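Local coordinates for protein N-acetylglucosamine 2-epimerase (Xylella fastidiosa, PDB 3GT5) that probably catalyses an isomerisation, most likely the epimerisation of a sugar at C2, at residues H111-A116 against G171-M176; D214-E219 against G248-W253; G244-H249 against L292-A297; E252-L257 against L316-L321; W354-D359 against A372-Y377. All coordinates share one frame; numbering follows the deposited sequence.

Contact 1 of 5, residues H111-A116 against G171-M176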
# COMPACT_ATOMS: atom_id res chain seq x y z
N HIS A 111 6.07 14.18 4.50
CA HIS A 111 5.97 12.81 4.97
C HIS A 111 6.70 11.87 4.06
O HIS A 111 6.44 11.84 2.88
CB HIS A 111 4.50 12.40 5.05
CG HIS A 111 3.81 12.91 6.26
ND1 HIS A 111 4.02 12.39 7.52
CD2 HIS A 111 2.91 13.91 6.41
CE1 HIS A 111 3.27 13.03 8.39
NE2 HIS A 111 2.58 13.96 7.74
N CYS A 112 7.61 11.08 4.60
CA CYS A 112 8.27 10.03 3.83
C CYS A 112 7.23 9.09 3.22
O CYS A 112 7.43 8.59 2.10
CB CYS A 112 9.20 9.24 4.73
SG CYS A 112 10.27 8.21 3.71
N TYR A 113 6.15 8.81 3.96
CA TYR A 113 5.07 7.97 3.45
C TYR A 113 4.54 8.53 2.11
O TYR A 113 4.33 7.77 1.15
CB TYR A 113 3.97 7.91 4.52
CG TYR A 113 2.87 6.92 4.26
CD1 TYR A 113 2.79 5.71 4.97
CD2 TYR A 113 1.89 7.19 3.27
CE1 TYR A 113 1.79 4.82 4.73
CE2 TYR A 113 0.90 6.31 3.03
CZ TYR A 113 0.85 5.12 3.75
OH TYR A 113 -0.16 4.21 3.53
N GLY A 114 4.37 9.84 2.07
CA GLY A 114 4.01 10.60 0.85
C GLY A 114 4.97 10.42 -0.30
O GLY A 114 4.57 10.06 -1.41
N LEU A 115 6.26 10.58 -0.03
CA LEU A 115 7.27 10.38 -1.06
C LEU A 115 7.35 8.94 -1.61
O LEU A 115 7.74 8.76 -2.76
CB LEU A 115 8.64 10.84 -0.55
CG LEU A 115 8.64 12.35 -0.29
CD1 LEU A 115 9.90 12.69 0.49
CD2 LEU A 115 8.57 13.06 -1.63
N ALA A 116 7.06 7.91 -0.79
CA ALA A 116 7.01 6.53 -1.28
C ALA A 116 5.93 6.46 -2.38
O ALA A 116 6.19 5.94 -3.49
CB ALA A 116 6.67 5.59 -0.16
N GLY A 171 9.45 5.06 11.77
CA GLY A 171 8.28 4.26 11.44
C GLY A 171 8.59 3.22 10.40
O GLY A 171 9.32 3.50 9.43
N GLN A 172 8.05 2.00 10.59
CA GLN A 172 8.27 0.94 9.61
C GLN A 172 7.44 1.21 8.34
O GLN A 172 7.87 0.80 7.23
CB GLN A 172 8.02 -0.48 10.19
CG GLN A 172 6.55 -0.91 10.23
CD GLN A 172 6.07 -1.44 8.88
OE1 GLN A 172 6.86 -2.10 8.20
NE2 GLN A 172 4.82 -1.19 8.52
N ASN A 173 6.27 1.85 8.49
CA ASN A 173 5.27 1.92 7.40
C ASN A 173 5.76 2.68 6.17
O ASN A 173 5.63 2.19 5.03
CB ASN A 173 3.98 2.54 7.94
CG ASN A 173 2.74 2.15 7.17
OD1 ASN A 173 2.79 1.46 6.18
ND2 ASN A 173 1.59 2.56 7.67
N ALA A 174 6.38 3.85 6.37
CA ALA A 174 6.94 4.58 5.23
C ALA A 174 8.08 3.77 4.55
O ALA A 174 8.20 3.79 3.33
CB ALA A 174 7.41 5.99 5.64
N ASN A 175 8.89 3.04 5.33
CA ASN A 175 9.96 2.22 4.80
C ASN A 175 9.44 1.03 4.02
O ASN A 175 10.01 0.62 3.00
CB ASN A 175 10.90 1.84 5.94
CG ASN A 175 11.81 3.00 6.30
OD1 ASN A 175 12.76 3.27 5.58
ND2 ASN A 175 11.50 3.73 7.41
N MET A 176 8.34 0.45 4.50
CA MET A 176 7.65 -0.65 3.80
C MET A 176 7.11 -0.19 2.43
O MET A 176 7.36 -0.86 1.40
CB MET A 176 6.49 -1.16 4.67
CG MET A 176 5.82 -2.43 4.16
SD MET A 176 4.22 -2.85 5.08
CE MET A 176 3.34 -1.41 4.57
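Y113 and A174 meet where helices 112-127 and 172-189 start side by side in the (α/α)6 barrel expected of this family. The first turns run nearly parallel, 15° apart, with their axes 8.4 Å from each other. A small residue such as alanine suits this separation: the CA atoms of Y113 and A174 are 4.3 Å apart, and A174 CB presses into the opposite backbone 3.5 Å from Y113 N. C112 adds its own slim side chain, with C112 CB 3.8 Å from A174 CB. The tyrosine is too large to fit between the helices. Its CG lies anti to the backbone N (chi1 -171°), which sends the ring along the flank, where its edge meets N173. The ring atom Y113 CE1 is 3.7 Å from N173 ND2, and the amide plane stands almost perpendicular to the ring. This is plain contact; N173 ND2 hydrogen-bonds F240 O instead, and F240 also meets the Y113 ring edge-to-face. On the far side of A174, N175 ND2 bonds G171 O (3.0 Å) and N175 OD1 receives Y156 N. Such small-residue packing between near-parallel helices is consistent with the α/α barrel of this family.

Contact 2 of 5, residues D214-E219 against G248-W253; sequences DGLVWE and GHQTEW
H249 ND1 donates to E219 OE2 over 2.7 Å, a nearly straight bond of 172°. The carboxylate oxygen lies in the plane of the imidazole ring, at its edge, but the nitrogen reaches that oxygen from above the carboxylate plane, the two flat groups being turned 43° apart. The carboxylate has a second partner, because E219 OE1 accepts from Q172 NE2, so both of its oxygens are held in this buried setting. The ring of H249 also meets W310.

Beside this pair, Q250 pairs with both backbone polar groups of V217. V217 N gives its proton to Q250 OE1 at 2.9 Å, and Q250 NE2 returns one to V217 O, also at 2.9 Å. A primary amide suits the task, having a donor and an acceptor side by side to match one residue's N-H and C=O. The glutamine chain bends at chi2 (-56°), which turns the amide toward the V217 backbone, and NE2 has a further acceptor in Q246 O, one turn back. In this way side chains near the start of helix 247-263, part of the α/α barrel expected for this family, hold the irregular loop that follows helix 192-211 at the V217 peptide groups and the E219 carboxylate.

Aliphatic groups pack round the amide. L216 CB rests 3.7 Å from Q250 OE1, its side chain lying across the glutamine at about a right angle. V217 CG2 makes an apolar contact with the indole of W253, 4.3 Å from W253 CD1, while W253 NE1 bonds Q172 OE1.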
# COMPACT_ATOMS: atom_id res chain seq x y z
N ASP A 214 10.22 -9.92 18.82
CA ASP A 214 9.93 -11.32 18.86
C ASP A 214 9.55 -11.89 17.51
O ASP A 214 8.75 -12.81 17.41
CB ASP A 214 8.88 -11.63 19.94
CG ASP A 214 9.02 -13.06 20.48
OD1 ASP A 214 10.18 -13.53 20.56
OD2 ASP A 214 7.98 -13.70 20.78
N GLY A 215 10.16 -11.35 16.46
CA GLY A 215 10.05 -11.91 15.13
C GLY A 215 8.95 -11.36 14.24
O GLY A 215 8.77 -11.86 13.10
N LEU A 216 8.20 -10.37 14.72
CA LEU A 216 7.22 -9.65 13.90
C LEU A 216 7.64 -8.20 13.82
O LEU A 216 8.44 -7.74 14.63
CB LEU A 216 5.81 -9.77 14.46
CG LEU A 216 5.17 -11.16 14.44
CD1 LEU A 216 3.75 -11.02 15.01
CD2 LEU A 216 5.12 -11.75 13.04
N VAL A 217 7.11 -7.47 12.84
CA VAL A 217 7.47 -6.08 12.61
C VAL A 217 6.50 -5.16 13.37
O VAL A 217 5.32 -5.06 13.04
CB VAL A 217 7.48 -5.73 11.10
CG1 VAL A 217 7.83 -4.26 10.86
CG2 VAL A 217 8.42 -6.69 10.31
N TRP A 218 7.02 -4.49 14.38
CA TRP A 218 6.29 -3.44 15.10
C TRP A 218 6.34 -2.14 14.30
O TRP A 218 7.27 -1.94 13.49
CB TRP A 218 6.95 -3.27 16.48
CG TRP A 218 6.25 -2.35 17.40
CD1 TRP A 218 6.64 -1.08 17.73
CD2 TRP A 218 5.05 -2.60 18.15
NE1 TRP A 218 5.75 -0.52 18.61
CE2 TRP A 218 4.77 -1.43 18.89
CE3 TRP A 218 4.18 -3.71 18.27
CZ2 TRP A 218 3.65 -1.31 19.73
CZ3 TRP A 218 3.07 -3.61 19.12
CH2 TRP A 218 2.82 -2.42 19.84
N GLU A 219 5.37 -1.26 14.47
CA GLU A 219 5.25 -0.07 13.63
C GLU A 219 6.15 1.08 14.02
O GLU A 219 6.65 1.80 13.15
CB GLU A 219 3.83 0.47 13.63
CG GLU A 219 2.78 -0.46 13.08
CD GLU A 219 2.92 -0.73 11.60
OE1 GLU A 219 3.22 0.20 10.81
OE2 GLU A 219 2.76 -1.91 11.20
N GLY A 248 -1.72 -7.27 8.67
CA GLY A 248 -1.72 -6.82 7.28
C GLY A 248 -0.35 -6.37 6.84
O GLY A 248 0.00 -6.52 5.68
N HIS A 249 0.39 -5.78 7.76
CA HIS A 249 1.78 -5.38 7.42
C HIS A 249 2.75 -6.53 7.42
O HIS A 249 3.75 -6.49 6.66
CB HIS A 249 2.25 -4.18 8.29
CG HIS A 249 1.61 -2.88 7.93
ND1 HIS A 249 1.56 -1.80 8.80
CD2 HIS A 249 0.93 -2.48 6.83
CE1 HIS A 249 0.95 -0.79 8.22
NE2 HIS A 249 0.55 -1.18 7.02
N GLN A 250 2.47 -7.58 8.20
CA GLN A 250 3.33 -8.75 8.22
C GLN A 250 3.18 -9.46 6.86
O GLN A 250 4.17 -9.91 6.26
CB GLN A 250 3.03 -9.70 9.38
CG GLN A 250 2.79 -9.00 10.70
CD GLN A 250 3.92 -8.11 11.12
OE1 GLN A 250 5.08 -8.53 11.07
NE2 GLN A 250 3.59 -6.92 11.63
N THR A 251 1.92 -9.61 6.43
CA THR A 251 1.65 -10.28 5.16
C THR A 251 2.10 -9.44 3.97
O THR A 251 2.61 -9.97 2.98
CB THR A 251 0.21 -10.75 5.03
OG1 THR A 251 -0.67 -9.61 4.98
CG2 THR A 251 -0.12 -11.70 6.25
N GLU A 252 1.92 -8.13 4.07
CA GLU A 252 2.41 -7.22 3.03
C GLU A 252 3.91 -7.35 2.88
O GLU A 252 4.42 -7.37 1.76
CB GLU A 252 2.03 -5.79 3.35
CG GLU A 252 2.37 -4.76 2.29
CD GLU A 252 1.60 -3.44 2.41
OE1 GLU A 252 0.78 -3.22 3.36
OE2 GLU A 252 1.80 -2.56 1.54
N TRP A 253 4.64 -7.42 3.99
CA TRP A 253 6.09 -7.67 3.90
C TRP A 253 6.40 -9.04 3.27
O TRP A 253 7.36 -9.18 2.49
CB TRP A 253 6.74 -7.56 5.28
CG TRP A 253 7.22 -6.21 5.61
CD1 TRP A 253 6.76 -5.38 6.60
CD2 TRP A 253 8.27 -5.50 4.94
NE1 TRP A 253 7.45 -4.20 6.58
CE2 TRP A 253 8.41 -4.25 5.60
CE3 TRP A 253 9.11 -5.80 3.85
CZ2 TRP A 253 9.35 -3.27 5.19
CZ3 TRP A 253 10.05 -4.83 3.45
CH2 TRP A 253 10.17 -3.60 4.13

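Contact 3 of 5, residues G244-H249 against L292-A297; sequences GFQPGH and LCYGFA
F245 sets its CB over one face of the F296 ring, 3.8 Å from the centroid, in a CH-pi contact. The two rings themselves scarcely overlap, their centroids being 5.6 Å apart and their planes tilted by 30°. F296 can offer this face because its CG sits between the backbone N and the carbonyl carbon (chi1 59°), the crowded position for an aromatic residue. The F245 ring extends past it to W218, which it meets edge-to-face.

The backbones of the same two residues form a single antiparallel bridge of the hydrogen-bonded kind, with F245 N to F296 O at 2.8 Å and F296 N to F245 O at 3.0 Å. Thus the segment leading into helix 247-263 attaches to 295-296, an outermost strand of a three-stranded antiparallel sheet. Y294 and G295 both face D304 on the next strand, a classic beta bulge.

Past the bridge, Q246 stands its amide nearly upright (86°) on the Y294 ring, with NE2 3.4 Å above the plane and over the ring centre. One water accepts from G248 N, donates to Y294 O and more weakly to Q246 OE1, tying the first turn of the helix to the bulge. P247, a residue well suited to a helix start since it has no N-H to give, lays CG 3.2 Å from C293 O and CD beside the F296 ring.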
# COMPACT_ATOMS: atom_id res chain seq x y z
N GLY A 244 -0.38 -1.30 17.84
CA GLY A 244 -0.43 -2.77 17.90
C GLY A 244 0.27 -3.39 16.71
O GLY A 244 0.60 -2.66 15.74
N PHE A 245 0.52 -4.71 16.76
CA PHE A 245 1.00 -5.41 15.58
C PHE A 245 -0.10 -5.44 14.56
O PHE A 245 -1.25 -5.72 14.88
CB PHE A 245 1.42 -6.85 15.90
CG PHE A 245 2.73 -6.95 16.61
CD1 PHE A 245 3.91 -6.74 15.92
CD2 PHE A 245 2.79 -7.33 17.95
CE1 PHE A 245 5.11 -6.87 16.53
CE2 PHE A 245 4.03 -7.46 18.59
CZ PHE A 245 5.19 -7.22 17.88
N GLN A 246 0.27 -5.14 13.31
CA GLN A 246 -0.66 -5.10 12.19
C GLN A 246 -0.42 -6.36 11.36
O GLN A 246 0.57 -6.42 10.64
CB GLN A 246 -0.36 -3.87 11.34
CG GLN A 246 -0.78 -2.56 11.99
CD GLN A 246 -2.18 -2.23 11.56
OE1 GLN A 246 -2.43 -2.17 10.34
NE2 GLN A 246 -3.10 -2.01 12.52
N PRO A 247 -1.28 -7.39 11.46
CA PRO A 247 -1.08 -8.56 10.63
C PRO A 247 -0.97 -8.25 9.12
O PRO A 247 -0.23 -8.91 8.40
CB PRO A 247 -2.35 -9.42 10.89
CG PRO A 247 -3.27 -8.55 11.61
CD PRO A 247 -2.45 -7.57 12.35
N GLY A 248 -1.72 -7.27 8.67
CA GLY A 248 -1.72 -6.82 7.28
C GLY A 248 -0.35 -6.37 6.84
O GLY A 248 0.00 -6.52 5.68
N HIS A 249 0.39 -5.78 7.76
CA HIS A 249 1.78 -5.38 7.42
C HIS A 249 2.75 -6.53 7.42
O HIS A 249 3.75 -6.49 6.66
CB HIS A 249 2.25 -4.18 8.29
CG HIS A 249 1.61 -2.88 7.93
ND1 HIS A 249 1.56 -1.80 8.80
CD2 HIS A 249 0.93 -2.48 6.83
CE1 HIS A 249 0.95 -0.79 8.22
NE2 HIS A 249 0.55 -1.18 7.02
N LEU A 292 -9.38 -11.55 8.70
CA LEU A 292 -8.25 -11.21 9.55
C LEU A 292 -8.56 -9.92 10.33
O LEU A 292 -8.92 -8.87 9.74
CB LEU A 292 -7.00 -11.00 8.71
CG LEU A 292 -6.45 -12.20 7.96
CD1 LEU A 292 -5.37 -11.71 6.99
CD2 LEU A 292 -5.89 -13.20 8.93
N CYS A 293 -8.41 -10.00 11.66
CA CYS A 293 -8.56 -8.83 12.54
C CYS A 293 -7.45 -7.79 12.30
O CYS A 293 -6.40 -8.13 11.75
CB CYS A 293 -8.53 -9.27 14.01
SG CYS A 293 -9.96 -10.29 14.43
N TYR A 294 -7.71 -6.56 12.69
CA TYR A 294 -6.83 -5.43 12.37
C TYR A 294 -5.51 -5.43 13.16
O TYR A 294 -4.46 -5.10 12.60
CB TYR A 294 -7.53 -4.13 12.63
CG TYR A 294 -6.89 -2.88 12.07
CD1 TYR A 294 -6.49 -2.80 10.74
CD2 TYR A 294 -6.79 -1.75 12.86
CE1 TYR A 294 -5.98 -1.60 10.22
CE2 TYR A 294 -6.26 -0.57 12.37
CZ TYR A 294 -5.86 -0.51 11.05
OH TYR A 294 -5.39 0.69 10.58
N GLY A 295 -5.57 -5.79 14.44
CA GLY A 295 -4.44 -5.56 15.34
C GLY A 295 -4.39 -6.50 16.52
O GLY A 295 -5.44 -6.95 17.01
N PHE A 296 -3.19 -6.86 16.93
CA PHE A 296 -3.00 -7.61 18.16
C PHE A 296 -1.84 -7.03 18.96
O PHE A 296 -0.89 -6.45 18.42
CB PHE A 296 -2.88 -9.14 17.94
CG PHE A 296 -1.75 -9.57 17.05
CD1 PHE A 296 -0.50 -9.83 17.56
CD2 PHE A 296 -1.98 -9.77 15.70
CE1 PHE A 296 0.52 -10.29 16.73
CE2 PHE A 296 -0.95 -10.19 14.85
CZ PHE A 296 0.29 -10.44 15.35
N ALA A 297 -1.98 -7.12 20.28
CA ALA A 297 -0.97 -6.59 21.21
C ALA A 297 0.22 -7.54 21.28
O ALA A 297 0.17 -8.67 20.79
CB ALA A 297 -1.61 -6.41 22.63
O HOH W 1 -3.26 -5.13 10.07

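Contact 4 of 5, residues E252-L257 against L316-L321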
# COMPACT_ATOMS: atom_id res chain seq x y z
N GLU A 252 1.92 -8.13 4.07
CA GLU A 252 2.41 -7.22 3.03
C GLU A 252 3.91 -7.35 2.88
O GLU A 252 4.42 -7.37 1.76
CB GLU A 252 2.03 -5.79 3.35
CG GLU A 252 2.37 -4.76 2.29
CD GLU A 252 1.60 -3.44 2.41
OE1 GLU A 252 0.78 -3.22 3.36
OE2 GLU A 252 1.80 -2.56 1.54
N TRP A 253 4.64 -7.42 3.99
CA TRP A 253 6.09 -7.67 3.90
C TRP A 253 6.40 -9.04 3.27
O TRP A 253 7.36 -9.18 2.49
CB TRP A 253 6.74 -7.56 5.28
CG TRP A 253 7.22 -6.21 5.61
CD1 TRP A 253 6.76 -5.38 6.60
CD2 TRP A 253 8.27 -5.50 4.94
NE1 TRP A 253 7.45 -4.20 6.58
CE2 TRP A 253 8.41 -4.25 5.60
CE3 TRP A 253 9.11 -5.80 3.85
CZ2 TRP A 253 9.35 -3.27 5.19
CZ3 TRP A 253 10.05 -4.83 3.45
CH2 TRP A 253 10.17 -3.60 4.13
N ALA A 254 5.63 -10.07 3.62
CA ALA A 254 5.82 -11.38 3.04
C ALA A 254 5.72 -11.30 1.51
O ALA A 254 6.56 -11.89 0.78
CB ALA A 254 4.84 -12.40 3.58
N LYS A 255 4.74 -10.55 1.02
CA LYS A 255 4.58 -10.30 -0.42
C LYS A 255 5.79 -9.57 -1.01
O LYS A 255 6.34 -9.97 -2.05
CB LYS A 255 3.30 -9.52 -0.65
CG LYS A 255 2.94 -9.26 -2.13
CD LYS A 255 1.98 -8.09 -2.33
CE LYS A 255 2.64 -6.76 -2.07
NZ LYS A 255 1.65 -5.73 -1.98
N LEU A 256 6.21 -8.50 -0.35
CA LEU A 256 7.37 -7.75 -0.85
C LEU A 256 8.64 -8.60 -0.88
O LEU A 256 9.45 -8.49 -1.83
CB LEU A 256 7.59 -6.48 -0.02
CG LEU A 256 6.51 -5.43 -0.09
CD1 LEU A 256 6.91 -4.32 0.90
CD2 LEU A 256 6.23 -4.83 -1.54
N LEU A 257 8.85 -9.44 0.13
CA LEU A 257 10.01 -10.34 0.16
C LEU A 257 9.95 -11.36 -1.00
O LEU A 257 11.00 -11.74 -1.56
CB LEU A 257 10.08 -11.11 1.48
CG LEU A 257 10.31 -10.27 2.72
CD1 LEU A 257 10.28 -11.15 4.00
CD2 LEU A 257 11.65 -9.51 2.65
N LEU A 316 -4.03 -12.15 0.87
CA LEU A 316 -4.25 -13.10 -0.23
C LEU A 316 -3.19 -12.98 -1.31
O LEU A 316 -2.83 -13.96 -1.93
CB LEU A 316 -5.71 -13.03 -0.78
CG LEU A 316 -6.19 -11.77 -1.43
CD1 LEU A 316 -5.79 -11.72 -2.88
CD2 LEU A 316 -7.76 -11.54 -1.28
N ALA A 317 -2.63 -11.78 -1.51
CA ALA A 317 -1.56 -11.63 -2.50
C ALA A 317 -0.32 -12.36 -2.01
O ALA A 317 0.31 -13.15 -2.77
CB ALA A 317 -1.27 -10.11 -2.76
N ALA A 318 0.02 -12.18 -0.73
CA ALA A 318 1.11 -12.91 -0.11
C ALA A 318 0.91 -14.44 -0.19
O ALA A 318 1.82 -15.14 -0.52
CB ALA A 318 1.29 -12.46 1.35
N ALA A 319 -0.31 -14.92 0.09
CA ALA A 319 -0.61 -16.36 0.08
C ALA A 319 -0.39 -16.95 -1.31
O ALA A 319 0.21 -18.00 -1.42
CB ALA A 319 -2.04 -16.62 0.57
N ALA A 320 -0.80 -16.25 -2.35
CA ALA A 320 -0.59 -16.72 -3.73
C ALA A 320 0.92 -16.81 -4.06
O ALA A 320 1.39 -17.82 -4.64
CB ALA A 320 -1.39 -15.79 -4.74
N LEU A 321 1.68 -15.75 -3.72
CA LEU A 321 3.13 -15.77 -3.95
C LEU A 321 3.85 -16.91 -3.16
O LEU A 321 4.71 -17.58 -3.71
CB LEU A 321 3.77 -14.40 -3.73
CG LEU A 321 3.35 -13.24 -4.66
CD1 LEU A 321 4.26 -12.02 -4.51
CD2 LEU A 321 3.34 -13.66 -6.05
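K255 and A318 form the tight part of this contact, where helices 247-263 and 309-326 come within 8.1 Å, axis to axis, at an angle of 39°. Their CA atoms are only 4.4 Å apart, a spacing that the short side chain of A318 suits, while K255 leads its longer chain off to the side. A318 CB accordingly rests on the opposite backbone, 4.0 Å from K255 N, and close to the carbonyl of T251 one turn earlier.

K255 takes part through its methylenes. CG lies anti to the backbone N (chi1 -176°), and the chain passes obliquely by the other helix with K255 CD 3.9 Å from A317 CB. L321 comes in from the next turn, its CD1 3.9 Å from K255 CG and 3.8 Å from K255 O, covering the base of the lysine chain. A bend at chi3 (71°) then carries the amino group away to E314, where a salt bridge would be expected to offset the cost of bringing its charge into the interior.

Looser contact lies beside A254, which offers A318 a single methyl-methyl approach of 4.2 Å between CB atoms. Even here there is no solvent margin, as every touching residue is buried. Other helices pack around the pair: W253 lies on 172-189 and 192-211, L257 on 192-211 and 269-284, and L316 and A320 on 329-346, all within the α/α barrel expected for this family.

Contact 5 of 5, residues W354-D359 against A372-Y377; sequences WYRLLD and AGKTDY
W354 and D376 keep their CA atoms 7.2 Å apart, and R356 and K374 keep theirs 7.8 Å apart, too wide for the backbones to bond each other, so side chains of 372-377 cross the gap to 354-356. D376 OD1 accepts the peptide N-H of W354 at 3.2 Å (155°), approached on the syn side though well out of the carboxylate plane. K374 NZ donates to W354 O at 2.8 Å. Together the two side chains take the N-H and the C=O of one residue, and they are also joined to each other, by a salt bridge of 2.7 Å between K374 NZ and D376 OD2.

Length explains the choice of lysine. Its chain runs extended across the gap and turns only at chi4 (-59°), which brings the ammonium group onto the carbonyl. On the way K374 CD passes R356 CB at 3.9 Å, aliphatic part against aliphatic part. The ammonium group also hydrogen-bonds S370 OG and K369 O and makes a cation-pi contact with F309, so its buried charge is well surrounded. The aspartate is gripped likewise, OD2 by Y22 and OD1 by T379. W354 touches D376 OD1 with CB (3.6 Å), but its indole leads away and bonds H14 through NE1.

D376 immediately precedes helix 377-387, while W354 leads into strand 357-358 at the edge of the three-stranded sheet. The indole of W354 lies on helix 329-346, and T375 and Y377 pack on helix 51-68, so the contact fastens a loop between sheet and helices.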
# COMPACT_ATOMS: atom_id res chain seq x y z
N TRP A 354 -14.43 -2.38 -2.82
CA TRP A 354 -14.60 -2.99 -1.52
C TRP A 354 -15.03 -1.95 -0.49
O TRP A 354 -14.72 -0.75 -0.60
CB TRP A 354 -13.25 -3.57 -1.02
CG TRP A 354 -12.68 -4.78 -1.75
CD1 TRP A 354 -12.64 -5.02 -3.11
CD2 TRP A 354 -11.94 -5.86 -1.16
NE1 TRP A 354 -11.97 -6.17 -3.37
CE2 TRP A 354 -11.51 -6.70 -2.20
CE3 TRP A 354 -11.58 -6.17 0.15
CZ2 TRP A 354 -10.79 -7.86 -1.96
CZ3 TRP A 354 -10.86 -7.31 0.38
CH2 TRP A 354 -10.47 -8.15 -0.65
N TYR A 355 -15.77 -2.41 0.53
CA TYR A 355 -16.00 -1.57 1.70
C TYR A 355 -14.68 -1.36 2.40
O TYR A 355 -13.82 -2.22 2.30
CB TYR A 355 -16.99 -2.19 2.66
CG TYR A 355 -18.31 -2.53 2.00
CD1 TYR A 355 -19.04 -1.57 1.36
CD2 TYR A 355 -18.80 -3.84 2.03
CE1 TYR A 355 -20.28 -1.89 0.74
CE2 TYR A 355 -20.01 -4.18 1.43
CZ TYR A 355 -20.74 -3.18 0.78
OH TYR A 355 -21.93 -3.50 0.17
N ARG A 356 -14.49 -0.22 3.07
CA ARG A 356 -13.23 0.02 3.78
C ARG A 356 -13.06 -0.91 5.01
O ARG A 356 -12.02 -1.51 5.21
CB ARG A 356 -13.04 1.48 4.15
CG ARG A 356 -11.69 1.81 4.80
CD ARG A 356 -11.49 3.29 5.05
NE ARG A 356 -12.21 3.71 6.26
CZ ARG A 356 -11.72 3.72 7.50
NH1 ARG A 356 -12.49 4.12 8.51
NH2 ARG A 356 -10.46 3.36 7.75
N LEU A 357 -14.10 -1.03 5.84
CA LEU A 357 -14.00 -1.86 7.00
C LEU A 357 -15.37 -2.31 7.49
O LEU A 357 -16.39 -1.74 7.12
CB LEU A 357 -13.25 -1.12 8.12
CG LEU A 357 -14.04 -0.08 8.91
CD1 LEU A 357 -13.20 0.37 10.15
CD2 LEU A 357 -14.37 1.09 8.03
N LEU A 358 -15.37 -3.38 8.28
CA LEU A 358 -16.56 -3.87 8.94
C LEU A 358 -16.17 -4.02 10.40
O LEU A 358 -14.96 -4.16 10.74
CB LEU A 358 -16.98 -5.20 8.35
CG LEU A 358 -17.22 -5.25 6.83
CD1 LEU A 358 -17.37 -6.72 6.42
CD2 LEU A 358 -18.47 -4.40 6.48
N ASP A 359 -17.16 -4.06 11.28
CA ASP A 359 -16.85 -4.36 12.66
C ASP A 359 -16.58 -5.87 12.83
O ASP A 359 -16.60 -6.64 11.87
CB ASP A 359 -17.92 -3.77 13.60
CG ASP A 359 -19.20 -4.59 13.62
OD1 ASP A 359 -19.28 -5.61 12.94
OD2 ASP A 359 -20.14 -4.19 14.35
N ALA A 372 -10.49 9.66 1.76
CA ALA A 372 -9.13 10.03 1.36
C ALA A 372 -8.16 8.98 1.84
O ALA A 372 -8.24 8.52 2.98
CB ALA A 372 -8.76 11.38 1.93
N GLY A 373 -7.26 8.57 0.93
CA GLY A 373 -6.33 7.48 1.19
C GLY A 373 -6.74 6.17 0.50
O GLY A 373 -5.88 5.37 0.11
N LYS A 374 -8.04 5.94 0.34
CA LYS A 374 -8.49 4.66 -0.28
C LYS A 374 -8.90 4.85 -1.72
O LYS A 374 -9.77 5.66 -2.01
CB LYS A 374 -9.66 4.05 0.50
CG LYS A 374 -10.33 2.89 -0.17
CD LYS A 374 -11.17 2.05 0.82
CE LYS A 374 -11.83 0.85 0.23
NZ LYS A 374 -12.77 1.17 -0.90
N THR A 375 -8.26 4.10 -2.61
CA THR A 375 -8.58 4.11 -4.01
C THR A 375 -8.77 2.71 -4.51
O THR A 375 -8.92 2.51 -5.71
CB THR A 375 -7.51 4.83 -4.88
OG1 THR A 375 -6.37 3.97 -4.98
CG2 THR A 375 -7.15 6.14 -4.27
N ASP A 376 -8.80 1.73 -3.61
CA ASP A 376 -8.68 0.31 -3.97
C ASP A 376 -7.38 -0.06 -4.73
O ASP A 376 -7.30 -1.06 -5.44
CB ASP A 376 -9.96 -0.17 -4.71
CG ASP A 376 -11.13 -0.39 -3.75
OD1 ASP A 376 -11.36 -1.55 -3.34
OD2 ASP A 376 -11.77 0.60 -3.38
N TYR A 377 -6.37 0.79 -4.58
CA TYR A 377 -4.98 0.43 -4.89
C TYR A 377 -4.61 -0.89 -4.22
O TYR A 377 -4.01 -1.76 -4.85
CB TYR A 377 -4.01 1.61 -4.54
CG TYR A 377 -2.72 1.17 -3.82
CD1 TYR A 377 -1.55 0.86 -4.53
CD2 TYR A 377 -2.70 1.07 -2.47
CE1 TYR A 377 -0.37 0.48 -3.86
CE2 TYR A 377 -1.56 0.70 -1.79
CZ TYR A 377 -0.42 0.39 -2.47
OH TYR A 377 0.66 0.02 -1.69

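How the contacts relate
Contacts 1, 2 and 4 are wholly buried, while contacts 3 and 5 include a partly exposed residue or two. Contacts 2, 3 and 4 share helix 247-263, following it from its start, where loop and strand meet it through polar and aromatic groups, to a deeper turn packed by alanine, leucine and lysine methylenes. Contacts 1 and 4 are both pairs of helices without hydrogen bonds across them, but contact 1 is nearer to parallel. Q172, on segment 171-176, bonds E219 and W253 and so joins contact 1 to contact 2. Contact 3 bridges to strand 295-296 by backbone; contact 5 grips the backbone just ahead of 357-358, the sheet's other outermost strand, through charged side chains.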